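Local coordinates for ABC transporter, substrate binding protein (PDB 3EAF), which probably captures a small solute outside the cell and hands it to an ABC transporter in the membrane, and binds a magnesium ion, at residues V7-D12 against A79-G84; N51-D56 against D73-I78; T97-Y102 against K114-Y119; K302-V307 against E318-A323. One frame throughout, in Å; residues are numbered along the deposited sequence.

How the contacts relate
Contacts 1, 2 and 3 involve one six-stranded sheet. Contact 1 pairs its inner strands 3-11 and 79-82; contact 2, its centre about 9 Å from that of contact 1, sets strand 47-56 against the end of helix 61-74, and contact 3, its centre about 12 Å from that of contact 1, pairs 101-104 with edge strand 117-118. Along the chain both segments of contact 2 fall between those of contact 1, and contact 3 follows. Contact 4 comes later, after strands of a second sheet, where helices 288-304 and 317-326 return to the first; its centre is about 12 Å from that of contact 3. The chain thus crosses between two lobes, as in periplasmic binding proteins.

Contact 1: residues V7-D12 against A79-G84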
# COMPACT_ATOMS: atom_id res chain seq x y z
N VAL A 7 -7.38 -16.18 11.44
CA VAL A 7 -6.81 -15.29 10.44
C VAL A 7 -5.42 -14.84 10.89
O VAL A 7 -5.24 -14.36 12.00
CB VAL A 7 -7.74 -14.06 10.20
CG1 VAL A 7 -7.07 -13.02 9.30
CG2 VAL A 7 -9.08 -14.50 9.59
N GLY A 8 -4.42 -15.02 10.02
CA GLY A 8 -3.08 -14.55 10.30
C GLY A 8 -2.92 -13.06 10.07
O GLY A 8 -3.53 -12.50 9.16
N LEU A 9 -2.12 -12.42 10.91
CA LEU A 9 -1.77 -11.02 10.73
C LEU A 9 -0.25 -10.91 10.75
O LEU A 9 0.37 -10.96 11.81
CB LEU A 9 -2.41 -10.14 11.82
CG LEU A 9 -2.02 -8.66 11.86
CD1 LEU A 9 -2.33 -7.96 10.55
CD2 LEU A 9 -2.72 -7.96 13.02
N LEU A 10 0.33 -10.77 9.56
CA LEU A 10 1.77 -10.66 9.40
C LEU A 10 2.16 -9.18 9.27
O LEU A 10 1.74 -8.50 8.33
CB LEU A 10 2.22 -11.46 8.17
CG LEU A 10 3.71 -11.76 8.00
CD1 LEU A 10 4.15 -12.92 8.89
CD2 LEU A 10 4.00 -12.06 6.53
N VAL A 11 2.95 -8.70 10.22
CA VAL A 11 3.29 -7.27 10.28
C VAL A 11 4.78 -7.02 10.46
O VAL A 11 5.53 -7.90 10.91
CB VAL A 11 2.49 -6.53 11.39
CG1 VAL A 11 1.00 -6.51 11.06
CG2 VAL A 11 2.74 -7.13 12.78
N ASP A 12 5.22 -5.81 10.10
CA ASP A 12 6.56 -5.37 10.44
C ASP A 12 6.48 -4.25 11.48
O ASP A 12 6.22 -3.10 11.14
CB ASP A 12 7.32 -4.90 9.19
CG ASP A 12 8.74 -4.45 9.50
OD1 ASP A 12 9.16 -4.58 10.67
OD2 ASP A 12 9.43 -3.98 8.57
N ALA A 79 -7.37 -17.20 5.95
CA ALA A 79 -6.99 -15.92 5.38
C ALA A 79 -5.81 -15.34 6.15
O ALA A 79 -5.63 -15.63 7.33
CB ALA A 79 -8.18 -14.94 5.41
N ILE A 80 -4.99 -14.55 5.45
CA ILE A 80 -3.88 -13.84 6.06
C ILE A 80 -3.89 -12.39 5.61
O ILE A 80 -4.05 -12.09 4.41
CB ILE A 80 -2.50 -14.46 5.70
CG1 ILE A 80 -2.37 -15.86 6.31
CG2 ILE A 80 -1.34 -13.57 6.19
CD1 ILE A 80 -1.25 -16.72 5.69
N ILE A 81 -3.76 -11.49 6.58
CA ILE A 81 -3.54 -10.08 6.33
C ILE A 81 -2.04 -9.89 6.39
O ILE A 81 -1.44 -9.96 7.48
CB ILE A 81 -4.28 -9.20 7.38
CG1 ILE A 81 -5.78 -9.53 7.41
CG2 ILE A 81 -4.00 -7.70 7.16
CD1 ILE A 81 -6.56 -9.20 6.12
N GLY A 82 -1.43 -9.67 5.23
CA GLY A 82 0.03 -9.71 5.11
C GLY A 82 0.71 -8.38 4.87
O GLY A 82 0.10 -7.32 4.98
N TRP A 83 1.99 -8.45 4.50
CA TRP A 83 2.84 -7.27 4.45
C TRP A 83 3.73 -7.18 3.19
O TRP A 83 3.29 -6.69 2.16
CB TRP A 83 3.65 -7.14 5.76
CG TRP A 83 4.50 -5.90 5.82
CD1 TRP A 83 5.87 -5.83 5.74
CD2 TRP A 83 4.04 -4.54 5.95
NE1 TRP A 83 6.28 -4.51 5.81
CE2 TRP A 83 5.18 -3.70 5.95
CE3 TRP A 83 2.77 -3.96 6.07
CZ2 TRP A 83 5.08 -2.31 6.05
CZ3 TRP A 83 2.68 -2.57 6.18
CH2 TRP A 83 3.83 -1.76 6.16
N GLY A 84 4.97 -7.65 3.28
CA GLY A 84 6.03 -7.25 2.33
C GLY A 84 5.92 -7.82 0.92
O GLY A 84 5.43 -8.93 0.74
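G8 bonds to both A79 and I81 of the adjacent strand, in the alternating pattern of a parallel beta pair. G8 N donates to A79 O at 3.0 Å, I81 N to G8 O at 2.8 Å, and L10 N to I81 O at 2.8 Å. The two strand directions differ by only 15°. Having no side chain, G8 leaves room for CG1 of I80.

The apolar contacts lie on the face that carries V7, L9, A79 and I81. L9 has CG anti to the backbone N (chi1 174°), and chi2 of 58° sets CD1 3.8 Å from I81 CG2. V7 CG1 lies 4.2 Å from I81 CG1.

Past the strand ends, D12 CB makes a CH-pi contact over the five-membered ring of W83, 4.0 Å from its centroid. The polar ends are tied down together, since D12 OD2 and W83 NE1 both bond to T17 OG1. W83 also meets W233 edge-to-face; W233 follows strand 227-230 of the other sheet, which would place the ring near the cleft between the lobes.

Strands 47-56 and 101-104 flank the pair; helix 18-38 packs on V7, L9 and I81, and helix 61-74 on L10 and I80.

Contact 2: residues N51-D56 against D73-I78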
# COMPACT_ATOMS: atom_id res chain seq x y z
N ASN A 51 -10.65 -14.95 15.17
CA ASN A 51 -9.50 -15.13 16.02
C ASN A 51 -8.28 -14.82 15.17
O ASN A 51 -7.90 -15.62 14.31
CB ASN A 51 -9.45 -16.57 16.58
CG ASN A 51 -8.19 -16.84 17.40
OD1 ASN A 51 -7.74 -15.99 18.18
ND2 ASN A 51 -7.61 -18.02 17.22
N TYR A 52 -7.69 -13.65 15.37
CA TYR A 52 -6.52 -13.27 14.59
C TYR A 52 -5.23 -13.52 15.36
O TYR A 52 -5.18 -13.35 16.58
CB TYR A 52 -6.60 -11.82 14.09
CG TYR A 52 -6.38 -10.75 15.14
CD1 TYR A 52 -5.11 -10.21 15.36
CD2 TYR A 52 -7.45 -10.25 15.89
CE1 TYR A 52 -4.91 -9.21 16.32
CE2 TYR A 52 -7.25 -9.26 16.86
CZ TYR A 52 -5.98 -8.74 17.06
OH TYR A 52 -5.79 -7.74 18.00
N ILE A 53 -4.20 -13.94 14.63
CA ILE A 53 -2.92 -14.29 15.22
C ILE A 53 -1.85 -13.34 14.67
O ILE A 53 -1.43 -13.44 13.52
CB ILE A 53 -2.56 -15.79 14.96
CG1 ILE A 53 -3.63 -16.74 15.51
CG2 ILE A 53 -1.21 -16.15 15.55
CD1 ILE A 53 -4.63 -17.24 14.48
N LYS A 54 -1.41 -12.39 15.51
CA LYS A 54 -0.46 -11.38 15.08
C LYS A 54 0.98 -11.86 15.22
O LYS A 54 1.37 -12.37 16.27
CB LYS A 54 -0.65 -10.07 15.84
CG LYS A 54 0.16 -8.92 15.28
CD LYS A 54 -0.12 -7.60 15.98
CE LYS A 54 0.80 -7.41 17.17
NZ LYS A 54 0.68 -6.03 17.72
N ARG A 55 1.76 -11.67 14.16
CA ARG A 55 3.17 -12.03 14.16
C ARG A 55 4.01 -10.91 13.55
O ARG A 55 3.82 -10.56 12.39
CB ARG A 55 3.39 -13.34 13.38
CG ARG A 55 2.77 -14.58 14.03
CD ARG A 55 3.52 -14.97 15.29
NE ARG A 55 2.98 -16.18 15.89
CZ ARG A 55 2.11 -16.19 16.90
NH1 ARG A 55 1.68 -15.04 17.42
NH2 ARG A 55 1.68 -17.34 17.39
N ASP A 56 4.92 -10.35 14.34
CA ASP A 56 5.89 -9.36 13.84
C ASP A 56 7.08 -10.09 13.23
O ASP A 56 7.90 -10.67 13.95
CB ASP A 56 6.32 -8.40 14.95
CG ASP A 56 7.50 -7.51 14.56
OD1 ASP A 56 7.68 -7.19 13.36
OD2 ASP A 56 8.26 -7.13 15.47
N ASP A 73 -0.37 -24.58 9.48
CA ASP A 73 -0.26 -25.91 10.08
C ASP A 73 -0.74 -25.97 11.52
O ASP A 73 -1.43 -26.92 11.90
CB ASP A 73 1.18 -26.45 9.97
CG ASP A 73 1.57 -26.78 8.53
OD1 ASP A 73 0.68 -27.11 7.72
OD2 ASP A 73 2.77 -26.72 8.22
N ARG A 74 -0.40 -24.95 12.30
CA ARG A 74 -0.86 -24.85 13.68
C ARG A 74 -2.29 -24.30 13.77
O ARG A 74 -3.13 -24.89 14.44
CB ARG A 74 0.10 -23.99 14.51
CG ARG A 74 -0.34 -23.80 15.94
CD ARG A 74 0.69 -23.06 16.76
NE ARG A 74 0.17 -22.72 18.08
CZ ARG A 74 0.84 -22.01 18.99
NH1 ARG A 74 2.07 -21.57 18.73
NH2 ARG A 74 0.29 -21.75 20.16
N TYR A 75 -2.58 -23.20 13.09
CA TYR A 75 -3.88 -22.53 13.26
C TYR A 75 -4.90 -22.84 12.18
O TYR A 75 -6.08 -22.53 12.35
CB TYR A 75 -3.70 -21.01 13.39
CG TYR A 75 -2.98 -20.60 14.65
CD1 TYR A 75 -3.62 -20.61 15.89
CD2 TYR A 75 -1.64 -20.20 14.60
CE1 TYR A 75 -2.95 -20.23 17.04
CE2 TYR A 75 -0.96 -19.82 15.75
CZ TYR A 75 -1.62 -19.83 16.97
OH TYR A 75 -0.96 -19.46 18.11
N GLY A 76 -4.47 -23.46 11.09
CA GLY A 76 -5.33 -23.68 9.93
C GLY A 76 -6.08 -22.42 9.51
O GLY A 76 -7.30 -22.46 9.31
N VAL A 77 -5.37 -21.30 9.36
CA VAL A 77 -6.01 -20.04 8.95
C VAL A 77 -6.66 -20.19 7.57
O VAL A 77 -6.21 -21.00 6.76
CB VAL A 77 -5.03 -18.84 8.95
CG1 VAL A 77 -4.41 -18.63 10.34
CG2 VAL A 77 -3.94 -19.00 7.88
N ILE A 78 -7.72 -19.43 7.32
CA ILE A 78 -8.36 -19.42 6.00
C ILE A 78 -8.06 -18.11 5.26
O ILE A 78 -8.44 -17.94 4.10
CB ILE A 78 -9.91 -19.65 6.05
CG1 ILE A 78 -10.60 -18.63 6.96
CG2 ILE A 78 -10.22 -21.09 6.49
CD1 ILE A 78 -12.10 -18.56 6.76
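The ring of Y75 has I53 on one face and R74 on the other, with R55 at its edge. I53 has CG1 anti to its carbonyl carbon (chi1 -58°), which sets CG1 over the ring. There I53 CG1 sits over the centre, 3.7 Å from the Y75 ring centroid and almost on the ring normal, a clean CH-pi contact. R74 CG lies 4.0 Å above the opposite face of Y75, toward the rim. The arginine then carries its guanidinium to the hydroxyl, so that Y75 OH stands 3.2 Å above the plane of the R74 group, over its centre. R55 meets the tyrosine tip to tip, with NH2 3.5 Å from Y75 OH and the guanidinium and ring planes 71° apart. I53 CG2 lies over one face of the R55 guanidinium.

This is the far end of a beta-alpha-beta crossover: strand 47-56 leads into helix 61-74, which passes over the sheet and delivers the chain to strand 79-82, on the other side of strand 3-11. G76 leaves the helix with positive phi, and V77 CG1 approaches I53 CD1 at 4.4 Å.

An alanine in place of Y75 would probably leave I53 CG1 and CG2 facing a gap, and both arginines without the hydroxyl that each of them approaches. The two arginines come within 4.5 Å of each other (R55 NH2 to R74 NH1), a like-charge approach probably eased by E70, which makes salt bridges to both. R55 NH1 also donates to K54 O at 2.9 Å, from above the carbonyl plane, which helps fix the rotation of the group.

Contact 3: residues T97-Y102 against K114-Y119; sequences TDKITY and KPFNFY
K99 lies over one face of the F116 ring, its CA 3.8 Å from the ring centroid in a CH-pi contact, while K99 CB meets the rim atom CZ. F116 has CG anti to its carbonyl carbon (chi1 -80°), directing it toward K99. F116 CB rests against I100 O at 3.4 Å, and T101 crosses the phenylalanine at about a right angle. Beyond the ring the backbones pair in parallel: Y102 N donates to F116 O at 2.8 Å and F118 N to Y102 O at 2.9 Å, both nearly along the C=O axis. The side chains of Y102 and N117 run side by side, with N117 OD1 3.6 Å from Y102 CB. A water hydrogen-bonds to Y102 O and N117 OD1, both at 3.0 Å.

An alanine in place of F116 would keep CB against I100 O but would probably open a gap beneath K99 and beside T101 OG1.

In the next shell, a type I turn from K114 to N117 presents F116, and a Schellman motif at K99, with positive phi, turns the chain out of helix 85-98 toward its strand. T101 OG1 is held by G317 O. Helix 317-326 covers this side, with K321 on F116 and L324 on F118.

F118 stacks on H346 and meets Y341 edge-to-face, so this pairing at the sheet's outer strand, 117-118, backs onto the magnesium site formed by E325, D340 and Y341.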
# COMPACT_ATOMS: atom_id res chain seq x y z
N THR A 97 -2.15 -23.01 -3.69
CA THR A 97 -2.16 -24.43 -3.33
C THR A 97 -2.95 -24.68 -2.04
O THR A 97 -3.84 -25.55 -2.01
CB THR A 97 -0.71 -24.96 -3.18
OG1 THR A 97 -0.01 -24.77 -4.42
CG2 THR A 97 -0.69 -26.43 -2.82
N ASP A 98 -2.66 -23.90 -1.01
CA ASP A 98 -3.26 -24.04 0.31
C ASP A 98 -4.65 -23.41 0.45
O ASP A 98 -5.32 -23.61 1.47
CB ASP A 98 -2.33 -23.49 1.38
CG ASP A 98 -1.02 -24.24 1.45
OD1 ASP A 98 -1.02 -25.45 1.11
OD2 ASP A 98 -0.01 -23.64 1.86
N LYS A 99 -5.06 -22.66 -0.56
CA LYS A 99 -6.38 -22.00 -0.60
C LYS A 99 -6.60 -21.02 0.55
O LYS A 99 -7.65 -21.03 1.20
CB LYS A 99 -7.52 -23.04 -0.66
CG LYS A 99 -7.44 -23.99 -1.83
CD LYS A 99 -8.82 -24.56 -2.13
CE LYS A 99 -8.76 -25.99 -2.64
NZ LYS A 99 -8.03 -26.11 -3.93
N ILE A 100 -5.60 -20.18 0.79
CA ILE A 100 -5.66 -19.16 1.84
C ILE A 100 -5.75 -17.77 1.20
O ILE A 100 -4.86 -17.38 0.44
CB ILE A 100 -4.41 -19.24 2.78
CG1 ILE A 100 -4.37 -20.60 3.50
CG2 ILE A 100 -4.38 -18.07 3.78
CD1 ILE A 100 -3.13 -20.83 4.38
N THR A 101 -6.85 -17.06 1.47
CA THR A 101 -7.04 -15.69 0.95
C THR A 101 -5.99 -14.76 1.57
O THR A 101 -5.86 -14.69 2.80
CB THR A 101 -8.48 -15.16 1.20
OG1 THR A 101 -9.39 -15.82 0.32
CG2 THR A 101 -8.56 -13.66 0.96
N TYR A 102 -5.25 -14.05 0.72
CA TYR A 102 -4.10 -13.27 1.18
C TYR A 102 -4.28 -11.82 0.77
O TYR A 102 -4.24 -11.48 -0.42
CB TYR A 102 -2.81 -13.85 0.57
CG TYR A 102 -1.57 -13.65 1.42
CD1 TYR A 102 -1.07 -14.68 2.19
CD2 TYR A 102 -0.91 -12.42 1.44
CE1 TYR A 102 0.07 -14.51 2.98
CE2 TYR A 102 0.23 -12.24 2.23
CZ TYR A 102 0.71 -13.29 2.99
OH TYR A 102 1.83 -13.14 3.77
N LYS A 114 -2.25 -13.99 -9.45
CA LYS A 114 -2.21 -15.06 -8.45
C LYS A 114 -3.59 -15.17 -7.82
O LYS A 114 -4.10 -14.19 -7.27
CB LYS A 114 -1.14 -14.78 -7.39
CG LYS A 114 0.27 -14.54 -7.95
CD LYS A 114 0.85 -15.80 -8.57
CE LYS A 114 2.29 -15.58 -9.01
NZ LYS A 114 2.78 -16.70 -9.88
N PRO A 115 -4.23 -16.35 -7.92
CA PRO A 115 -5.66 -16.47 -7.62
C PRO A 115 -6.10 -16.08 -6.21
O PRO A 115 -7.24 -15.67 -6.03
CB PRO A 115 -5.96 -17.95 -7.89
CG PRO A 115 -4.86 -18.39 -8.84
CD PRO A 115 -3.65 -17.65 -8.34
N PHE A 116 -5.23 -16.20 -5.21
CA PHE A 116 -5.66 -15.94 -3.82
C PHE A 116 -5.14 -14.63 -3.24
O PHE A 116 -5.38 -14.34 -2.07
CB PHE A 116 -5.34 -17.14 -2.91
CG PHE A 116 -6.34 -18.25 -3.02
CD1 PHE A 116 -7.37 -18.37 -2.08
CD2 PHE A 116 -6.29 -19.16 -4.08
CE1 PHE A 116 -8.32 -19.39 -2.18
CE2 PHE A 116 -7.23 -20.19 -4.19
CZ PHE A 116 -8.26 -20.30 -3.24
N ASN A 117 -4.45 -13.83 -4.06
CA ASN A 117 -3.92 -12.54 -3.62
C ASN A 117 -4.79 -11.35 -4.02
O ASN A 117 -5.18 -11.22 -5.18
CB ASN A 117 -2.48 -12.35 -4.10
CG ASN A 117 -1.50 -13.30 -3.44
OD1 ASN A 117 -0.91 -12.99 -2.40
ND2 ASN A 117 -1.36 -14.48 -4.01
N PHE A 118 -5.09 -10.50 -3.03
CA PHE A 118 -5.93 -9.32 -3.22
C PHE A 118 -5.34 -8.15 -2.43
O PHE A 118 -4.66 -8.35 -1.43
CB PHE A 118 -7.36 -9.58 -2.71
CG PHE A 118 -8.09 -10.68 -3.43
CD1 PHE A 118 -8.94 -10.39 -4.50
CD2 PHE A 118 -7.97 -12.00 -3.01
CE1 PHE A 118 -9.63 -11.41 -5.16
CE2 PHE A 118 -8.66 -13.03 -3.66
CZ PHE A 118 -9.50 -12.73 -4.73
N TYR A 119 -5.61 -6.94 -2.90
CA TYR A 119 -5.35 -5.74 -2.10
C TYR A 119 -6.27 -4.63 -2.60
O TYR A 119 -6.54 -4.56 -3.79
CB TYR A 119 -3.86 -5.31 -2.14
CG TYR A 119 -3.20 -5.36 -3.50
CD1 TYR A 119 -3.31 -4.29 -4.39
CD2 TYR A 119 -2.44 -6.47 -3.90
CE1 TYR A 119 -2.72 -4.33 -5.65
CE2 TYR A 119 -1.83 -6.51 -5.16
CZ TYR A 119 -1.98 -5.44 -6.03
OH TYR A 119 -1.37 -5.48 -7.26
O HOH W 1 -1.87 -10.23 -1.71

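Contact 4: residues K302-V307 against E318-A323; sequences KAIESV and EALKEA
V307 CG1 drops into the hollow between A319 and A323, which lie one turn apart on helix 317-326. It is 3.4 Å from A319 O and 3.6 Å from A323 CB, so the methyl rests on the helix backbone as well as on the alanine side chains. V307 has CG1 anti to its own carbonyl carbon (chi1 -58°), which turns that branch toward the helix.

The complementary bump comes from L320. Its CD2 fits against A303 CB at 3.9 Å and I304 CG1 at 3.6 Å, and the leucine runs side by side with I304, both pointing the same way. Beside these two bumps the chains come close: A303 and A323 have CA atoms 5.6 Å apart, an approach that small residues allow. A323 CB then sits 3.8 Å from A303 O and 4.0 Å from S306 CB.

The segment 302-307 takes its shape from the end of helix 288-304. A type I turn from I304 to V307 swings the valine round to the partner helix, and S306 OG bonds back to K302 O at 2.7 Å, keeping the serine hydroxyl on its own segment.

L312 of helix 309-315 touches both V307 and L320. On the sheet side, I304 packs on V48 and I50 of strand 47-56 and L320 on T101 of strand 101-104, while helix 317-326 runs on to the magnesium ligand E325.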
# COMPACT_ATOMS: atom_id res chain seq x y z
N LYS A 302 -16.03 -7.75 4.45
CA LYS A 302 -17.00 -7.66 3.36
C LYS A 302 -17.12 -8.99 2.61
O LYS A 302 -18.22 -9.40 2.23
CB LYS A 302 -16.67 -6.49 2.42
CG LYS A 302 -16.78 -5.11 3.08
CD LYS A 302 -18.09 -4.38 2.78
CE LYS A 302 -18.07 -2.97 3.35
NZ LYS A 302 -19.15 -2.09 2.84
N ALA A 303 -15.99 -9.68 2.42
CA ALA A 303 -15.99 -11.02 1.81
C ALA A 303 -16.82 -12.01 2.65
O ALA A 303 -17.65 -12.73 2.11
CB ALA A 303 -14.56 -11.53 1.62
N ILE A 304 -16.58 -12.03 3.96
CA ILE A 304 -17.33 -12.89 4.89
C ILE A 304 -18.84 -12.60 4.87
O ILE A 304 -19.65 -13.52 4.88
CB ILE A 304 -16.79 -12.78 6.34
CG1 ILE A 304 -15.33 -13.24 6.39
CG2 ILE A 304 -17.66 -13.58 7.32
CD1 ILE A 304 -14.59 -12.80 7.63
N GLU A 305 -19.19 -11.32 4.83
CA GLU A 305 -20.58 -10.89 4.75
C GLU A 305 -21.25 -11.28 3.43
O GLU A 305 -22.47 -11.20 3.30
CB GLU A 305 -20.70 -9.38 4.97
CG GLU A 305 -20.36 -8.94 6.38
CD GLU A 305 -20.24 -7.44 6.53
OE1 GLU A 305 -19.97 -6.73 5.52
OE2 GLU A 305 -20.40 -6.95 7.67
N SER A 306 -20.44 -11.70 2.46
CA SER A 306 -20.89 -12.08 1.12
C SER A 306 -21.03 -13.60 0.93
O SER A 306 -21.46 -14.04 -0.15
CB SER A 306 -19.91 -11.54 0.06
OG SER A 306 -19.78 -10.14 0.16
N VAL A 307 -20.66 -14.38 1.94
CA VAL A 307 -20.78 -15.85 1.85
C VAL A 307 -21.80 -16.42 2.83
O VAL A 307 -22.16 -15.78 3.82
CB VAL A 307 -19.40 -16.58 2.01
CG1 VAL A 307 -18.42 -16.11 0.96
CG2 VAL A 307 -18.82 -16.39 3.41
N GLU A 318 -11.27 -20.50 0.01
CA GLU A 318 -11.80 -20.53 -1.36
C GLU A 318 -13.17 -19.84 -1.48
O GLU A 318 -13.45 -19.22 -2.50
CB GLU A 318 -11.89 -21.97 -1.86
CG GLU A 318 -12.28 -22.10 -3.32
CD GLU A 318 -12.17 -23.53 -3.81
OE1 GLU A 318 -12.92 -24.40 -3.30
OE2 GLU A 318 -11.34 -23.78 -4.72
N ALA A 319 -14.00 -19.96 -0.45
CA ALA A 319 -15.28 -19.25 -0.42
C ALA A 319 -15.03 -17.75 -0.37
O ALA A 319 -15.73 -16.97 -1.02
CB ALA A 319 -16.12 -19.70 0.78
N LEU A 320 -14.01 -17.34 0.39
CA LEU A 320 -13.63 -15.93 0.50
C LEU A 320 -13.06 -15.38 -0.80
O LEU A 320 -13.42 -14.27 -1.21
CB LEU A 320 -12.63 -15.73 1.65
CG LEU A 320 -13.16 -15.94 3.08
CD1 LEU A 320 -12.03 -15.89 4.08
CD2 LEU A 320 -14.25 -14.93 3.44
N LYS A 321 -12.19 -16.15 -1.46
CA LYS A 321 -11.63 -15.75 -2.76
C LYS A 321 -12.72 -15.50 -3.80
O LYS A 321 -12.69 -14.50 -4.52
CB LYS A 321 -10.65 -16.81 -3.32
CG LYS A 321 -10.63 -16.85 -4.87
CD LYS A 321 -9.48 -17.63 -5.42
CE LYS A 321 -9.87 -18.49 -6.62
NZ LYS A 321 -10.41 -17.75 -7.79
N GLU A 322 -13.67 -16.43 -3.88
CA GLU A 322 -14.71 -16.37 -4.88
C GLU A 322 -15.67 -15.20 -4.64
O GLU A 322 -16.12 -14.55 -5.59
CB GLU A 322 -15.44 -17.72 -4.97
CG GLU A 322 -14.53 -18.82 -5.53
CD GLU A 322 -15.22 -20.16 -5.72
OE1 GLU A 322 -16.43 -20.28 -5.41
OE2 GLU A 322 -14.54 -21.11 -6.18
N ALA A 323 -15.95 -14.92 -3.37
CA ALA A 323 -16.74 -13.76 -2.97
C ALA A 323 -16.06 -12.45 -3.35
O ALA A 323 -16.72 -11.51 -3.79
CB ALA A 323 -17.02 -13.79 -1.47